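Local atomic coordinates of adhesion G-protein coupled receptor G6 (Danio rerio, PDB entry 6V55), a protein that is an adhesion G-protein coupled receptor linked to myelination, here represented by its calcium-binding extracellular region, which probably engages ligands outside the cell. Residues R118-M124 / L266-N272; L132-I138 / S302-P307; T162-S167 / L248-K254; N272-W276 / L288-T292. All blocks are in the same frame, centred on the assembly; numbering follows the deposited sequence.

Contact 1: R118-M124 / L266-N272; sequences RNQKVTM and LDGFIYN
Met-124 reaches across to Ile-270, its CE lying 3.6 Å from Ile-270 CB, with SD against Leu-266 CD2. The methionine folds this way because CG sits between the backbone N and the carbonyl carbon (chi1 43°). Val-122 packs beside Ile-270 on the same face, the two forming an antiparallel hydrogen-bonded pair; Met-124 N bonds to Gly-268 O. On the other face Thr-123 OG1 meets the Phe-269 ring edge at CE2 (3.3 Å). Farther out, Lys-121 lies over one face of the Tyr-271 ring, NZ 4.3 Å from its centroid in a cation-pi contact, while Tyr-271 OH donates to Arg-118 O (2.8 Å). A leucine in place of Tyr-271 would probably leave that carbonyl without its hydroxyl donor and the ammonium without its aromatic face. Arg-118 NH1 bonds weakly to Asn-272 OD1; Arg-118 NH2 forms a salt bridge with Asp-298, and Cys-290 O holds Asn-272 ND2. The apolar inner face thus grades into a polar end where one tyrosine offers its ring face to a cation and its hydroxyl to a carbonyl.

Contact 2: L132-I138 / S302-P307; sequences LRVSNSI and SYWTIP
Two nearly straight backbone hydrogen bonds join the segments: Thr-305 N gives to Arg-133 O at 3.0 Å, and Ser-135 N to Tyr-303 O at 2.7 Å. The second donor stands above the carbonyl plane, 39° out of it. Between them Val-134 and Trp-304 form an antiparallel non-hydrogen-bonded pair, their CA atoms 4.3 Å apart. Water extends the polar link, donating to Ser-302 O and lying at weak bonding distance from Ser-135 OG.

Apolar contacts flank this short, weakly bonded strand pair. Val-134 CG2 rests over one face of the Trp-304 six-membered ring, 3.9 Å from its centroid, a CH-pi contact; CG2 gets there by standing beside the backbone N while CG1 is anti to it (chi1 179°). An alanine in place of Trp-304 would probably open a gap beneath that methyl and leave Asp-298 O without the indole NE1 donor. The Leu-132 and Ile-306 side chains cross at about a right angle, CD2 of the first 3.8 Å from CG2 of the second. Ile-138 CD1 touches Tyr-303 CD2 at 3.6 Å, and Thr-305 CG2 packs on Ser-135 CB.

The strand pair borders strand 248-251: Leu-132 and Val-134 bond through their backbones to Ile-251 and Leu-249, Trp-304 packs on Ile-251, and its indole meets Trp-299 edge-to-face.

Contact 3: T162-S167 / L248-K254; sequences TIFTLS and LLQIAGK
Thr-165 and Ala-252 meet where strand 248-251 ends and its chain turns back over strand 164-167. Thr-165 is gripped through backbone and side chain alike: its N and O pair with Gln-250 O and N, and its OG1 donates to Ala-252 O at 2.8 Å, in the carbonyl plane and on a lone pair. Standing beside the backbone N, anti to the carbonyl carbon (chi1 -61°), the hydroxyl is aimed at the turn, where it also bonds to Gly-255. Ala-252 in turn sends its N to Ile-163 O at 2.8 Å, from well above the carbonyl plane, and lays its CB 3.6 Å from Thr-162 O. At Gly-253 a side chain would run into Thr-165 CB, so the close fit depends on its absence.

Leu-248 holds the far end, its N and O bonded to Ser-167 O and N; the Leu-248 N bond, at 2.8 Å, is almost straight. On the buried face Leu-249 CD1 touches Phe-164 CD1 at 3.9 Å and Leu-166 CB at 4.3 Å, while Phe-164 meets Phe-273 edge-to-face from across the core.

Ile-163 and Phe-164 both face Phe-177, a classic beta bulge in strand 161-167. Such antiparallel pairing, with an aromatic and aliphatic face packed against a second sheet, belongs to the concanavalin-like beta sandwich of the pentraxin family.

Contact 4: N272-W276 / L288-T292; sequences NFRLW and LTCDT
The Arg-274 guanidinium has Cys-290 O over one face, 3.8 Å above its plane, and Asn-272 ND2 over that same face toward the rim. At its edge NH1 donates to Thr-289 O at 3.2 Å, reaching a lone pair in the carbonyl plane although the oxygen lies 22° out of the guanidinium plane. A weak, longer bond joins NH1 to Thr-292 O. On the strand side NE bonds to Asn-272 O, which lies in the guanidinium plane and helps fix the group's rotation. Arg-274 NH1 lies at the edge of the Trp-276 indole, in its plane; CZ2 of that ring is 4.3 Å from Leu-288 CD1.

From the Asn-272 amide, ND2 gives a fairly straight bond to Cys-290 O at 2.6 Å, in the carbonyl plane and near the amide plane. Thr-289 O is shared by Arg-274 NH1 and Thr-292 OG1, the latter at 2.7 Å. That hydroxyl sits between the backbone N and carbonyl carbon of Thr-292 (chi1 39°), turned back across the loop.

Two polar side chains of strand 268-276 thus hold the carbonyls of a type I beta turn, Thr-289 to Thr-292, which also contains an ST turn: Thr-289 OG1 accepts from Asp-291 N.

From the N terminus, 118-124 is reached first and 132-138 next; their partners come much later, 266-272 and 302-307, so contacts 1 and 2 cross along the chain. Contact 3 closes a shorter loop, from 162-167 to 248-254, wholly within both of those spans. Contact 4 opens after contact 1 has closed, shares Asn-272 with it, and closes within the span of contact 2. Contact 1 adds strand 122-123 to the edge of one sheet, contact 3 pairs strand 248-251 with strand 161-167 in the other, and contact 2 lies along the far side of 248-251. Phe-273 joins these sheets, meeting Phe-164 and Leu-249, while contact 4 ties a loop to strand 268-276.

Contact 1: R118-M124 / L266-N272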
loop_
_atom_site.group_PDB
_atom_site.type_symbol
_atom_site.label_atom_id
_atom_site.label_comp_id
_atom_site.label_asym_id
_atom_site.label_seq_id
_atom_site.Cartn_x
_atom_site.Cartn_y
_atom_site.Cartn_z
ATOM N N ARG A 118 29.840 -4.068 8.972
ATOM C CA ARG A 118 30.085 -3.078 10.014
ATOM C C ARG A 118 28.930 -2.906 10.999
ATOM O O ARG A 118 29.021 -2.049 11.887
ATOM C CB ARG A 118 30.422 -1.735 9.377
ATOM C CG ARG A 118 31.870 -1.627 8.967
ATOM C CD ARG A 118 32.191 -0.214 8.561
ATOM N NE ARG A 118 32.689 -0.175 7.194
ATOM C CZ ARG A 118 33.973 -0.245 6.861
ATOM N NH1 ARG A 118 34.909 -0.348 7.798
ATOM N NH2 ARG A 118 34.314 -0.204 5.583
ATOM N N ASN A 119 27.848 -3.667 10.852
ATOM C CA ASN A 119 26.830 -3.816 11.881
ATOM C C ASN A 119 26.929 -5.167 12.557
ATOM O O ASN A 119 25.960 -5.612 13.174
ATOM C CB ASN A 119 25.423 -3.644 11.291
ATOM C CG ASN A 119 25.073 -2.191 11.038
ATOM O OD1 ASN A 119 25.136 -1.353 11.955
ATOM N ND2 ASN A 119 24.716 -1.875 9.790
ATOM N N GLN A 120 28.053 -5.862 12.410
ATOM C CA GLN A 120 28.199 -7.211 12.940
ATOM C C GLN A 120 29.554 -7.384 13.621
ATOM O O GLN A 120 30.566 -6.847 13.169
ATOM C CB GLN A 120 28.039 -8.271 11.825
ATOM C CG GLN A 120 26.644 -8.382 11.229
ATOM C CD GLN A 120 26.633 -9.136 9.938
ATOM O OE1 GLN A 120 27.467 -8.890 9.071
ATOM N NE2 GLN A 120 25.679 -10.055 9.782
ATOM N N LYS A 121 29.562 -8.140 14.706
ATOM C CA LYS A 121 30.771 -8.595 15.375
ATOM C C LYS A 121 30.910 -10.082 15.063
ATOM O O LYS A 121 29.965 -10.713 14.581
ATOM C CB LYS A 121 30.688 -8.321 16.888
ATOM C CG LYS A 121 30.992 -6.842 17.295
ATOM C CD LYS A 121 29.780 -5.875 17.147
ATOM C CE LYS A 121 30.110 -4.396 17.441
ATOM N NZ LYS A 121 29.142 -3.457 16.779
ATOM N N VAL A 122 32.101 -10.647 15.262
ATOM C CA VAL A 122 32.386 -11.998 14.763
ATOM C C VAL A 122 33.016 -12.844 15.863
ATOM O O VAL A 122 34.066 -12.482 16.403
ATOM C CB VAL A 122 33.284 -11.975 13.506
ATOM C CG1 VAL A 122 33.806 -13.352 13.180
ATOM C CG2 VAL A 122 32.501 -11.488 12.288
ATOM N N THR A 123 32.391 -13.983 16.174
ATOM C CA THR A 123 32.966 -14.930 17.130
ATOM C C THR A 123 34.069 -15.761 16.465
ATOM O O THR A 123 33.833 -16.389 15.429
ATOM C CB THR A 123 31.861 -15.830 17.692
ATOM O OG1 THR A 123 30.902 -15.028 18.397
ATOM C CG2 THR A 123 32.438 -16.888 18.640
ATOM N N MET A 124 35.274 -15.769 17.055
ATOM C CA MET A 124 36.306 -16.555 16.374
ATOM C C MET A 124 36.310 -17.989 16.896
ATOM O O MET A 124 36.045 -18.208 18.083
ATOM C CB MET A 124 37.688 -15.926 16.566
ATOM C CG MET A 124 38.010 -15.430 17.950
ATOM S SD MET A 124 38.941 -13.920 17.738
ATOM C CE MET A 124 37.532 -13.001 17.181
ATOM N N LEU A 266 42.053 -17.229 20.335
ATOM C CA LEU A 266 41.402 -16.419 21.353
ATOM C C LEU A 266 39.904 -16.724 21.369
ATOM O O LEU A 266 39.332 -17.223 20.391
ATOM C CB LEU A 266 41.665 -14.923 21.102
ATOM C CG LEU A 266 41.229 -13.794 22.063
ATOM C CD1 LEU A 266 42.374 -12.899 22.491
ATOM C CD2 LEU A 266 40.104 -12.962 21.453
ATOM N N ASP A 267 39.292 -16.497 22.526
ATOM C CA ASP A 267 37.852 -16.614 22.700
ATOM C C ASP A 267 37.266 -15.207 22.693
ATOM O O ASP A 267 37.637 -14.394 23.543
ATOM C CB ASP A 267 37.535 -17.308 24.025
ATOM C CG ASP A 267 38.131 -18.698 24.122
ATOM O OD1 ASP A 267 38.377 -19.160 25.263
ATOM O OD2 ASP A 267 38.354 -19.324 23.061
ATOM N N GLY A 268 36.384 -14.909 21.739
ATOM C CA GLY A 268 35.678 -13.632 21.832
ATOM C C GLY A 268 35.220 -13.111 20.474
ATOM O O GLY A 268 34.996 -13.883 19.542
ATOM N N PHE A 269 35.093 -11.778 20.422
ATOM C CA PHE A 269 34.531 -11.006 19.319
ATOM C C PHE A 269 35.602 -10.153 18.637
ATOM O O PHE A 269 36.500 -9.625 19.296
ATOM C CB PHE A 269 33.435 -10.047 19.810
ATOM C CG PHE A 269 32.197 -10.693 20.349
ATOM C CD1 PHE A 269 31.365 -9.954 21.193
ATOM C CD2 PHE A 269 31.832 -11.990 19.998
ATOM C CE1 PHE A 269 30.205 -10.489 21.689
ATOM C CE2 PHE A 269 30.670 -12.545 20.500
ATOM C CZ PHE A 269 29.848 -11.786 21.345
ATOM N N ILE A 270 35.465 -9.967 17.314
ATOM C CA ILE A 270 36.244 -8.988 16.554
ATOM C C ILE A 270 35.313 -8.182 15.644
ATOM O O ILE A 270 34.202 -8.603 15.305
ATOM C CB ILE A 270 37.391 -9.649 15.746
ATOM C CG1 ILE A 270 38.615 -8.727 15.598
ATOM C CG2 ILE A 270 36.895 -10.217 14.435
ATOM C CD1 ILE A 270 39.798 -9.355 14.887
ATOM N N TYR A 271 35.767 -6.978 15.290
ATOM C CA TYR A 271 34.934 -6.027 14.564
ATOM C C TYR A 271 35.847 -5.098 13.785
ATOM O O TYR A 271 36.898 -4.712 14.297
ATOM C CB TYR A 271 34.026 -5.221 15.525
ATOM C CG TYR A 271 33.285 -4.050 14.904
ATOM C CD1 TYR A 271 33.568 -2.719 15.273
ATOM C CD2 TYR A 271 32.301 -4.274 13.958
ATOM C CE1 TYR A 271 32.869 -1.638 14.684
ATOM C CE2 TYR A 271 31.605 -3.225 13.368
ATOM C CZ TYR A 271 31.888 -1.904 13.725
ATOM O OH TYR A 271 31.189 -0.860 13.120
ATOM N N ASN A 272 35.442 -4.780 12.546
ATOM C CA ASN A 272 36.050 -3.742 11.690
ATOM C C ASN A 272 37.514 -4.037 11.315
ATOM O O ASN A 272 38.373 -3.146 11.316
ATOM C CB ASN A 272 35.895 -2.343 12.295
ATOM C CG ASN A 272 35.679 -1.294 11.233
ATOM O OD1 ASN A 272 35.364 -1.622 10.084
ATOM N ND2 ASN A 272 35.869 -0.032 11.592
#

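Contact 2: L132-I138 / S302-P307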
loop_
_atom_site.group_PDB
_atom_site.type_symbol
_atom_site.label_atom_id
_atom_site.label_comp_id
_atom_site.label_asym_id
_atom_site.label_seq_id
_atom_site.Cartn_x
_atom_site.Cartn_y
_atom_site.Cartn_z
ATOM N N LEU A 132 37.779 -18.723 8.898
ATOM C CA LEU A 132 37.086 -17.448 8.726
ATOM C C LEU A 132 38.071 -16.501 8.044
ATOM O O LEU A 132 38.777 -15.719 8.690
ATOM C CB LEU A 132 36.593 -16.907 10.065
ATOM C CG LEU A 132 35.304 -17.528 10.607
ATOM C CD1 LEU A 132 35.547 -18.784 11.421
ATOM C CD2 LEU A 132 34.588 -16.513 11.448
ATOM N N ARG A 133 38.120 -16.592 6.717
ATOM C CA ARG A 133 39.206 -16.039 5.929
ATOM C C ARG A 133 38.746 -14.886 5.054
ATOM O O ARG A 133 37.556 -14.703 4.783
ATOM C CB ARG A 133 39.827 -17.105 5.025
ATOM C CG ARG A 133 38.819 -17.819 4.153
ATOM C CD ARG A 133 39.475 -18.526 2.960
ATOM N NE ARG A 133 40.086 -17.627 1.973
ATOM C CZ ARG A 133 40.972 -18.029 1.059
ATOM N NH1 ARG A 133 41.347 -19.303 1.032
ATOM N NH2 ARG A 133 41.503 -17.170 0.184
ATOM N N VAL A 134 39.739 -14.098 4.630
ATOM C CA VAL A 134 39.578 -13.226 3.475
ATOM C C VAL A 134 39.266 -14.097 2.263
ATOM O O VAL A 134 39.832 -15.187 2.102
ATOM C CB VAL A 134 40.848 -12.373 3.305
ATOM C CG1 VAL A 134 40.778 -11.454 2.099
ATOM C CG2 VAL A 134 41.052 -11.535 4.557
ATOM N N SER A 135 38.300 -13.669 1.452
ATOM C CA SER A 135 37.883 -14.538 0.363
ATOM C C SER A 135 38.856 -14.423 -0.802
ATOM O O SER A 135 39.581 -13.432 -0.948
ATOM C CB SER A 135 36.457 -14.217 -0.091
ATOM O OG SER A 135 36.426 -13.424 -1.240
ATOM N N ASN A 136 38.838 -15.441 -1.668
ATOM C CA ASN A 136 39.777 -15.493 -2.791
ATOM C C ASN A 136 39.431 -14.531 -3.925
ATOM O O ASN A 136 40.262 -14.368 -4.831
ATOM C CB ASN A 136 39.884 -16.917 -3.325
ATOM C CG ASN A 136 38.538 -17.607 -3.423
ATOM O OD1 ASN A 136 37.481 -16.957 -3.443
ATOM N ND2 ASN A 136 38.563 -18.942 -3.455
ATOM N N SER A 137 38.256 -13.869 -3.865
ATOM C CA SER A 137 37.978 -12.641 -4.620
ATOM C C SER A 137 39.055 -11.563 -4.430
ATOM O O SER A 137 39.353 -10.810 -5.369
ATOM C CB SER A 137 36.593 -12.108 -4.204
ATOM O OG SER A 137 36.408 -10.732 -4.483
ATOM N N ILE A 138 39.669 -11.496 -3.244
ATOM C CA ILE A 138 40.718 -10.531 -2.932
ATOM C C ILE A 138 42.087 -11.199 -3.064
ATOM O O ILE A 138 42.311 -12.295 -2.529
ATOM C CB ILE A 138 40.514 -9.950 -1.522
ATOM C CG1 ILE A 138 39.056 -9.480 -1.359
ATOM C CG2 ILE A 138 41.488 -8.823 -1.267
ATOM C CD1 ILE A 138 38.628 -8.411 -2.379
ATOM N N SER A 302 31.901 -8.703 0.763
ATOM C CA SER A 302 32.546 -9.106 -0.483
ATOM C C SER A 302 34.021 -9.496 -0.307
ATOM O O SER A 302 34.568 -10.183 -1.182
ATOM C CB SER A 302 32.433 -7.975 -1.512
ATOM O OG SER A 302 32.922 -6.743 -0.995
ATOM N N TYR A 303 34.663 -9.096 0.807
ATOM C CA TYR A 303 36.064 -9.392 1.104
ATOM C C TYR A 303 36.278 -10.688 1.891
ATOM O O TYR A 303 37.427 -11.127 2.008
ATOM C CB TYR A 303 36.688 -8.242 1.912
ATOM C CG TYR A 303 36.895 -6.922 1.182
ATOM C CD1 TYR A 303 35.864 -6.006 1.044
ATOM C CD2 TYR A 303 38.143 -6.575 0.671
ATOM C CE1 TYR A 303 36.058 -4.786 0.391
ATOM C CE2 TYR A 303 38.350 -5.360 0.010
ATOM C CZ TYR A 303 37.302 -4.475 -0.117
ATOM O OH TYR A 303 37.524 -3.277 -0.748
ATOM N N TRP A 304 35.217 -11.306 2.432
ATOM C CA TRP A 304 35.342 -12.363 3.437
ATOM C C TRP A 304 34.455 -13.564 3.111
ATOM O O TRP A 304 33.471 -13.461 2.375
ATOM C CB TRP A 304 34.953 -11.853 4.841
ATOM C CG TRP A 304 35.839 -10.778 5.407
ATOM C CD1 TRP A 304 35.708 -9.420 5.247
ATOM C CD2 TRP A 304 36.990 -10.971 6.230
ATOM N NE1 TRP A 304 36.719 -8.758 5.915
ATOM C CE2 TRP A 304 37.514 -9.690 6.531
ATOM C CE3 TRP A 304 37.631 -12.103 6.742
ATOM C CZ2 TRP A 304 38.643 -9.516 7.326
ATOM C CZ3 TRP A 304 38.760 -11.932 7.518
ATOM C CH2 TRP A 304 39.258 -10.646 7.801
ATOM N N THR A 305 34.813 -14.718 3.684
ATOM C CA THR A 305 33.890 -15.847 3.847
ATOM C C THR A 305 33.729 -16.073 5.343
ATOM O O THR A 305 34.539 -16.764 5.972
ATOM C CB THR A 305 34.374 -17.127 3.173
ATOM O OG1 THR A 305 35.503 -17.656 3.883
ATOM C CG2 THR A 305 34.753 -16.856 1.756
ATOM N N ILE A 306 32.687 -15.483 5.905
ATOM C CA ILE A 306 32.313 -15.672 7.298
ATOM C C ILE A 306 30.879 -16.183 7.301
ATOM O O ILE A 306 29.988 -15.521 6.755
ATOM C CB ILE A 306 32.426 -14.372 8.110
ATOM C CG1 ILE A 306 33.868 -13.869 8.122
ATOM C CG2 ILE A 306 31.925 -14.590 9.529
ATOM C CD1 ILE A 306 33.967 -12.401 8.453
ATOM N N PRO A 307 30.609 -17.352 7.878
ATOM C CA PRO A 307 29.231 -17.860 7.926
ATOM C C PRO A 307 28.347 -17.050 8.873
ATOM O O PRO A 307 28.814 -16.244 9.689
ATOM C CB PRO A 307 29.403 -19.307 8.411
ATOM C CG PRO A 307 30.855 -19.645 8.142
ATOM C CD PRO A 307 31.591 -18.357 8.331
HETATM O O HOH W 1 33.578 -12.258 -2.725
#

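Contact 3: T162-S167 / L248-K254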
loop_
_atom_site.group_PDB
_atom_site.type_symbol
_atom_site.label_atom_id
_atom_site.label_comp_id
_atom_site.label_asym_id
_atom_site.label_seq_id
_atom_site.Cartn_x
_atom_site.Cartn_y
_atom_site.Cartn_z
ATOM N N THR A 162 45.632 -16.558 19.427
ATOM C CA THR A 162 45.937 -15.871 18.171
ATOM C C THR A 162 44.800 -14.946 17.742
ATOM O O THR A 162 43.628 -15.251 17.955
ATOM C CB THR A 162 46.204 -16.870 17.042
ATOM O OG1 THR A 162 45.009 -17.610 16.764
ATOM C CG2 THR A 162 47.309 -17.832 17.422
ATOM N N ILE A 163 45.147 -13.822 17.100
ATOM C CA ILE A 163 44.172 -12.807 16.719
ATOM C C ILE A 163 43.989 -12.714 15.204
ATOM O O ILE A 163 42.847 -12.680 14.723
ATOM C CB ILE A 163 44.522 -11.430 17.340
ATOM C CG1 ILE A 163 44.560 -11.581 18.866
ATOM C CG2 ILE A 163 43.525 -10.329 16.935
ATOM C CD1 ILE A 163 44.850 -10.321 19.634
ATOM N N PHE A 164 45.075 -12.694 14.420
ATOM C CA PHE A 164 44.931 -13.015 12.994
ATOM C C PHE A 164 46.146 -13.793 12.511
ATOM O O PHE A 164 47.202 -13.786 13.151
ATOM C CB PHE A 164 44.678 -11.780 12.094
ATOM C CG PHE A 164 45.755 -10.718 12.134
ATOM C CD1 PHE A 164 46.813 -10.729 11.219
ATOM C CD2 PHE A 164 45.657 -9.653 13.030
ATOM C CE1 PHE A 164 47.778 -9.737 11.245
ATOM C CE2 PHE A 164 46.610 -8.634 13.041
ATOM C CZ PHE A 164 47.681 -8.688 12.170
ATOM N N THR A 165 45.987 -14.457 11.361
ATOM C CA THR A 165 47.050 -15.277 10.780
ATOM C C THR A 165 47.055 -15.163 9.259
ATOM O O THR A 165 46.062 -15.487 8.597
ATOM C CB THR A 165 46.907 -16.744 11.193
ATOM O OG1 THR A 165 47.014 -16.840 12.613
ATOM C CG2 THR A 165 48.000 -17.599 10.550
ATOM N N LEU A 166 48.190 -14.729 8.714
ATOM C CA LEU A 166 48.472 -14.745 7.281
ATOM C C LEU A 166 49.462 -15.877 6.999
ATOM O O LEU A 166 50.628 -15.809 7.405
ATOM C CB LEU A 166 49.039 -13.402 6.835
ATOM C CG LEU A 166 49.559 -13.246 5.407
ATOM C CD1 LEU A 166 48.534 -13.690 4.370
ATOM C CD2 LEU A 166 49.991 -11.805 5.186
ATOM N N SER A 167 48.984 -16.927 6.336
ATOM C CA SER A 167 49.813 -18.037 5.892
ATOM C C SER A 167 50.011 -17.921 4.389
ATOM O O SER A 167 49.115 -17.478 3.670
ATOM C CB SER A 167 49.159 -19.381 6.226
ATOM O OG SER A 167 48.465 -19.331 7.467
ATOM N N LEU A 248 46.737 -16.547 2.615
ATOM C CA LEU A 248 45.456 -16.761 3.278
ATOM C C LEU A 248 45.462 -15.977 4.584
ATOM O O LEU A 248 46.116 -16.381 5.558
ATOM C CB LEU A 248 45.233 -18.251 3.531
ATOM C CG LEU A 248 43.797 -18.766 3.634
ATOM C CD1 LEU A 248 43.762 -20.222 3.203
ATOM C CD2 LEU A 248 43.223 -18.634 5.042
ATOM N N LEU A 249 44.717 -14.876 4.618
ATOM C CA LEU A 249 44.547 -14.110 5.845
ATOM C C LEU A 249 43.247 -14.552 6.496
ATOM O O LEU A 249 42.216 -14.629 5.819
ATOM C CB LEU A 249 44.529 -12.606 5.568
ATOM C CG LEU A 249 44.183 -11.708 6.755
ATOM C CD1 LEU A 249 45.174 -11.918 7.875
ATOM C CD2 LEU A 249 44.160 -10.258 6.336
ATOM N N GLN A 250 43.299 -14.845 7.801
ATOM C CA GLN A 250 42.126 -15.331 8.515
ATOM C C GLN A 250 42.047 -14.757 9.920
ATOM O O GLN A 250 43.054 -14.366 10.518
ATOM C CB GLN A 250 42.109 -16.852 8.615
ATOM C CG GLN A 250 43.293 -17.437 9.309
ATOM C CD GLN A 250 43.244 -18.931 9.299
ATOM O OE1 GLN A 250 42.312 -19.537 9.844
ATOM N NE2 GLN A 250 44.241 -19.549 8.671
ATOM N N ILE A 251 40.808 -14.724 10.431
ATOM C CA ILE A 251 40.529 -14.358 11.814
ATOM C C ILE A 251 41.039 -15.477 12.709
ATOM O O ILE A 251 40.886 -16.662 12.372
ATOM C CB ILE A 251 39.016 -14.115 11.981
ATOM C CG1 ILE A 251 38.527 -13.095 10.941
ATOM C CG2 ILE A 251 38.627 -13.725 13.411
ATOM C CD1 ILE A 251 38.714 -11.664 11.323
ATOM N N ALA A 252 41.675 -15.095 13.832
ATOM C CA ALA A 252 42.382 -15.948 14.790
ATOM C C ALA A 252 43.411 -16.797 14.069
ATOM O O ALA A 252 44.464 -16.292 13.680
ATOM C CB ALA A 252 41.422 -16.822 15.600
ATOM N N GLY A 253 43.080 -18.057 13.811
ATOM C CA GLY A 253 43.944 -18.900 13.011
ATOM C C GLY A 253 45.143 -19.453 13.765
ATOM O O GLY A 253 45.275 -19.338 14.993
ATOM N N LYS A 254 46.084 -19.983 12.979
ATOM C CA LYS A 254 47.144 -20.825 13.536
ATOM C C LYS A 254 48.213 -20.036 14.296
ATOM O O LYS A 254 48.697 -20.500 15.335
ATOM C CB LYS A 254 47.768 -21.643 12.411
ATOM C CG LYS A 254 48.868 -22.626 12.826
ATOM C CD LYS A 254 49.295 -23.467 11.628
ATOM C CE LYS A 254 49.759 -22.582 10.478
ATOM N NZ LYS A 254 49.935 -23.315 9.209
#

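Contact 4: N272-W276 / L288-T292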
loop_
_atom_site.group_PDB
_atom_site.type_symbol
_atom_site.label_atom_id
_atom_site.label_comp_id
_atom_site.label_asym_id
_atom_site.label_seq_id
_atom_site.Cartn_x
_atom_site.Cartn_y
_atom_site.Cartn_z
ATOM N N ASN A 272 35.442 -4.780 12.546
ATOM C CA ASN A 272 36.050 -3.742 11.690
ATOM C C ASN A 272 37.514 -4.037 11.315
ATOM O O ASN A 272 38.373 -3.146 11.316
ATOM C CB ASN A 272 35.895 -2.343 12.295
ATOM C CG ASN A 272 35.679 -1.294 11.233
ATOM O OD1 ASN A 272 35.364 -1.622 10.084
ATOM N ND2 ASN A 272 35.869 -0.032 11.592
ATOM N N PHE A 273 37.784 -5.292 10.934
ATOM C CA PHE A 273 39.131 -5.708 10.550
ATOM C C PHE A 273 39.457 -5.174 9.158
ATOM O O PHE A 273 38.798 -5.533 8.173
ATOM C CB PHE A 273 39.259 -7.233 10.583
ATOM C CG PHE A 273 40.685 -7.740 10.467
ATOM C CD1 PHE A 273 41.257 -8.018 9.218
ATOM C CD2 PHE A 273 41.429 -7.978 11.602
ATOM C CE1 PHE A 273 42.552 -8.478 9.112
ATOM C CE2 PHE A 273 42.730 -8.452 11.500
ATOM C CZ PHE A 273 43.290 -8.703 10.251
ATOM N N ARG A 274 40.494 -4.343 9.075
ATOM C CA ARG A 274 40.901 -3.712 7.828
ATOM C C ARG A 274 42.422 -3.776 7.687
ATOM O O ARG A 274 43.151 -3.853 8.676
ATOM C CB ARG A 274 40.417 -2.248 7.749
ATOM C CG ARG A 274 38.897 -2.014 7.847
ATOM C CD ARG A 274 38.572 -0.594 8.315
ATOM N NE ARG A 274 38.718 -0.421 9.761
ATOM C CZ ARG A 274 38.859 0.762 10.365
ATOM N NH1 ARG A 274 38.876 1.883 9.639
ATOM N NH2 ARG A 274 38.997 0.824 11.695
ATOM N N LEU A 275 42.892 -3.749 6.434
ATOM C CA LEU A 275 44.308 -3.874 6.089
ATOM C C LEU A 275 44.658 -2.914 4.960
ATOM O O LEU A 275 43.873 -2.733 4.027
ATOM C CB LEU A 275 44.647 -5.310 5.670
ATOM C CG LEU A 275 46.084 -5.712 5.327
ATOM C CD1 LEU A 275 47.035 -5.376 6.464
ATOM C CD2 LEU A 275 46.103 -7.191 5.028
ATOM N N TRP A 276 45.846 -2.322 5.038
ATOM C CA TRP A 276 46.311 -1.335 4.072
ATOM C C TRP A 276 47.719 -1.669 3.593
ATOM O O TRP A 276 48.473 -2.385 4.254
ATOM C CB TRP A 276 46.356 0.075 4.668
ATOM C CG TRP A 276 45.055 0.782 4.860
ATOM C CD1 TRP A 276 44.491 1.714 4.025
ATOM C CD2 TRP A 276 44.181 0.673 5.989
ATOM N NE1 TRP A 276 43.309 2.174 4.559
ATOM C CE2 TRP A 276 43.099 1.553 5.765
ATOM C CE3 TRP A 276 44.207 -0.084 7.172
ATOM C CZ2 TRP A 276 42.053 1.690 6.677
ATOM C CZ3 TRP A 276 43.166 0.059 8.088
ATOM C CH2 TRP A 276 42.104 0.934 7.832
ATOM N N LEU A 288 41.535 8.867 11.134
ATOM C CA LEU A 288 41.072 7.532 10.769
ATOM C C LEU A 288 39.778 7.260 11.521
ATOM O O LEU A 288 39.794 6.912 12.709
ATOM C CB LEU A 288 42.122 6.471 11.085
ATOM C CG LEU A 288 41.948 5.134 10.362
ATOM C CD1 LEU A 288 42.438 5.309 8.959
ATOM C CD2 LEU A 288 42.671 3.985 11.057
ATOM N N THR A 289 38.663 7.433 10.813
ATOM C CA THR A 289 37.347 7.011 11.252
ATOM C C THR A 289 37.207 5.495 11.096
ATOM O O THR A 289 37.969 4.842 10.374
ATOM C CB THR A 289 36.271 7.744 10.448
ATOM O OG1 THR A 289 36.101 7.111 9.170
ATOM C CG2 THR A 289 36.675 9.206 10.224
ATOM N N CYS A 290 36.205 4.932 11.772
ATOM C CA CYS A 290 35.921 3.506 11.653
ATOM C C CYS A 290 35.203 3.137 10.352
ATOM O O CYS A 290 35.048 1.942 10.068
ATOM C CB CYS A 290 35.103 3.051 12.863
ATOM S SG CYS A 290 33.900 4.278 13.433
ATOM N N ASP A 291 34.792 4.124 9.548
ATOM C CA ASP A 291 34.078 3.916 8.296
ATOM C C ASP A 291 34.992 3.923 7.077
ATOM O O ASP A 291 34.508 3.694 5.968
ATOM C CB ASP A 291 33.000 4.996 8.131
ATOM C CG ASP A 291 31.738 4.475 7.459
ATOM O OD1 ASP A 291 31.384 3.298 7.686
ATOM O OD2 ASP A 291 31.098 5.243 6.703
ATOM N N THR A 292 36.291 4.187 7.250
ATOM C CA THR A 292 37.228 4.275 6.128
ATOM C C THR A 292 37.565 2.894 5.575
ATOM O O THR A 292 37.811 1.945 6.328
ATOM C CB THR A 292 38.521 4.980 6.546
ATOM O OG1 THR A 292 38.887 4.572 7.873
ATOM C CG2 THR A 292 38.371 6.495 6.481
#